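Local coordinates for Tol-Pal system protein TolB (Acinetobacter baumannii, PDB 7MX5) that probably works as the periplasmic part of the Tol-Pal system, which is thought to aid outer membrane invagination during cell division and to maintain outer membrane integrity, at residues A[148-153]-A[169-174]. Residues are numbered along the deposited sequence; the frame is centred on the assembly and turned at random.
Sequences ERYTLQ and RDPILS
Where Tyr150 meets Pro171, the backbones of 148-153 and 169-174 run in roughly the same direction, 37° apart, and lie nearest at Arg149 and Arg169, whose CA atoms are 4.8 Å from each other. The pairing illustrates how neighbouring propeller blades join face to face: strand 150-156 belongs to one four-stranded antiparallel sheet, strand 172-177 opens the next, and 169-171 carries the chain across. Tyr150 does most of the work. Its CG stands anti to the carbonyl carbon (chi1 -62°), and its ring lies over the backbone of Pro171 in a CH-pi contact. Pro171 CA sits 3.4 Å from the ring centroid and only 9° off the ring normal, so the C-H donor is over the centre of the face. The pyrrolidine ring crosses the tyrosine obliquely, bringing Pro171 CD to 3.9 Å from Tyr150 CE1, while Pro171 CG reaches toward the hydroxyl end. Nearer the base of the ring, Asp170 O approaches Tyr150 CD1 obliquely. Deeper in, Ile172 CB packs against Tyr150 CB at 4.1 Å, and Ile172 CG2, anti to its backbone N, extends to Leu152 CB, also at 4.1 Å. Leu152 packs on Val139 and Val165 of its own sheet, while Ile172 also reaches Leu166 of that sheet, so the apolar layer spans both blades. At the outer end Arg149 NE stands 3.8 Å from Arg169 O, near the guanidinium plane. A classic beta bulge sets Arg149 and Tyr150 both opposite Ser168, whose OG also bonds to Asp170 N at the start of the crossing. The chemistry between the segments is thus mainly dispersion and CH-pi attraction, a join made largely by a flat ring over a proline and the apolar side chains beside it, while the backbone bonds of 149-152 go to their own sheet and adjacent Asn142.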
loop_
_atom_site.group_PDB
_atom_site.type_symbol
_atom_site.label_atom_id
_atom_site.label_comp_id
_atom_site.label_asym_id
_atom_site.label_seq_id
_atom_site.Cartn_x
_atom_site.Cartn_y
_atom_site.Cartn_z
ATOM N N GLU A 148 16.252 -17.127 9.774
ATOM C CA GLU A 148 15.499 -15.954 9.346
ATOM C C GLU A 148 14.005 -16.225 9.463
ATOM O O GLU A 148 13.278 -16.171 8.466
ATOM C CB GLU A 148 15.857 -15.561 7.911
ATOM C CG GLU A 148 17.324 -15.718 7.556
ATOM C CD GLU A 148 17.591 -15.459 6.086
ATOM O OE1 GLU A 148 17.230 -14.366 5.600
ATOM O OE2 GLU A 148 18.159 -16.347 5.416
ATOM N N ARG A 149 13.544 -16.522 10.681
ATOM C CA ARG A 149 12.132 -16.828 10.889
ATOM C C ARG A 149 11.252 -15.640 10.522
ATOM O O ARG A 149 10.161 -15.813 9.966
ATOM C CB ARG A 149 11.898 -17.246 12.340
ATOM C CG ARG A 149 10.685 -18.135 12.546
ATOM C CD ARG A 149 10.423 -18.363 14.025
ATOM N NE ARG A 149 11.404 -19.263 14.619
ATOM C CZ ARG A 149 11.250 -20.576 14.723
ATOM N NH1 ARG A 149 10.157 -21.181 14.285
ATOM N NH2 ARG A 149 12.217 -21.301 15.278
ATOM N N TYR A 150 11.710 -14.428 10.822
ATOM C CA TYR A 150 10.993 -13.206 10.486
ATOM C C TYR A 150 11.931 -12.290 9.718
ATOM O O TYR A 150 13.073 -12.076 10.138
ATOM C CB TYR A 150 10.469 -12.502 11.742
ATOM C CG TYR A 150 9.466 -13.309 12.535
ATOM C CD1 TYR A 150 9.883 -14.287 13.429
ATOM C CD2 TYR A 150 8.102 -13.087 12.398
ATOM C CE1 TYR A 150 8.971 -15.025 14.160
ATOM C CE2 TYR A 150 7.182 -13.819 13.126
ATOM C CZ TYR A 150 7.622 -14.787 14.006
ATOM O OH TYR A 150 6.711 -15.519 14.732
ATOM N N THR A 151 11.454 -11.753 8.599
ATOM C CA THR A 151 12.246 -10.868 7.756
ATOM C C THR A 151 11.399 -9.665 7.372
ATOM O O THR A 151 10.371 -9.815 6.704
ATOM C CB THR A 151 12.745 -11.591 6.502
ATOM O OG1 THR A 151 13.590 -12.684 6.882
ATOM C CG2 THR A 151 13.529 -10.638 5.616
ATOM N N LEU A 152 11.827 -8.479 7.797
ATOM C CA LEU A 152 11.176 -7.235 7.412
ATOM C C LEU A 152 11.744 -6.780 6.074
ATOM O O LEU A 152 12.953 -6.552 5.951
ATOM C CB LEU A 152 11.376 -6.160 8.479
ATOM C CG LEU A 152 10.793 -4.783 8.156
ATOM C CD1 LEU A 152 9.345 -4.893 7.707
ATOM C CD2 LEU A 152 10.911 -3.865 9.355
ATOM N N GLN A 153 10.875 -6.649 5.075
ATOM C CA GLN A 153 11.288 -6.296 3.727
ATOM C C GLN A 153 10.466 -5.124 3.215
ATOM O O GLN A 153 9.333 -4.898 3.648
ATOM C CB GLN A 153 11.137 -7.481 2.765
ATOM C CG GLN A 153 12.220 -8.534 2.892
ATOM C CD GLN A 153 12.402 -9.330 1.617
ATOM O OE1 GLN A 153 11.469 -9.484 0.826
ATOM N NE2 GLN A 153 13.609 -9.844 1.408
ATOM N N ARG A 169 15.550 -14.347 14.115
ATOM C CA ARG A 169 14.934 -15.581 14.579
ATOM C C ARG A 169 13.777 -15.333 15.535
ATOM O O ARG A 169 13.209 -16.296 16.062
ATOM C CB ARG A 169 15.981 -16.466 15.262
ATOM C CG ARG A 169 17.261 -16.628 14.463
ATOM C CD ARG A 169 18.486 -16.765 15.348
ATOM N NE ARG A 169 19.708 -16.491 14.601
ATOM C CZ ARG A 169 20.581 -17.418 14.229
ATOM N NH1 ARG A 169 20.402 -18.694 14.527
ATOM N NH2 ARG A 169 21.658 -17.055 13.538
ATOM N N ASP A 170 13.418 -14.079 15.765
ATOM C CA ASP A 170 12.405 -13.679 16.725
ATOM C C ASP A 170 11.375 -12.797 16.038
ATOM O O ASP A 170 11.658 -12.202 14.991
ATOM C CB ASP A 170 13.046 -12.936 17.906
ATOM C CG ASP A 170 13.927 -13.837 18.750
ATOM O OD1 ASP A 170 13.383 -14.731 19.432
ATOM O OD2 ASP A 170 15.164 -13.658 18.723
ATOM N N PRO A 171 10.165 -12.703 16.593
ATOM C CA PRO A 171 9.085 -11.978 15.908
ATOM C C PRO A 171 9.450 -10.539 15.571
ATOM O O PRO A 171 10.008 -9.808 16.392
ATOM C CB PRO A 171 7.927 -12.038 16.911
ATOM C CG PRO A 171 8.202 -13.216 17.767
ATOM C CD PRO A 171 9.672 -13.503 17.730
ATOM N N ILE A 172 9.131 -10.145 14.340
ATOM C CA ILE A 172 9.155 -8.754 13.899
ATOM C C ILE A 172 7.742 -8.410 13.454
ATOM O O ILE A 172 7.204 -9.048 12.541
ATOM C CB ILE A 172 10.162 -8.523 12.763
ATOM C CG1 ILE A 172 11.595 -8.710 13.265
ATOM C CG2 ILE A 172 9.982 -7.134 12.167
ATOM C CD1 ILE A 172 12.627 -8.733 12.158
ATOM N N LEU A 173 7.137 -7.413 14.099
ATOM C CA LEU A 173 5.720 -7.135 13.920
ATOM C C LEU A 173 5.479 -5.666 13.600
ATOM O O LEU A 173 6.247 -4.787 13.998
ATOM C CB LEU A 173 4.911 -7.513 15.171
ATOM C CG LEU A 173 5.272 -8.817 15.883
ATOM C CD1 LEU A 173 4.654 -8.852 17.271
ATOM C CD2 LEU A 173 4.825 -10.018 15.065
ATOM N N SER A 174 4.391 -5.423 12.867
ATOM C CA SER A 174 3.788 -4.113 12.644
ATOM C C SER A 174 4.760 -3.091 12.065
ATOM O O SER A 174 5.173 -2.162 12.770
ATOM C CB SER A 174 3.204 -3.583 13.954
ATOM O OG SER A 174 2.303 -4.515 14.524
#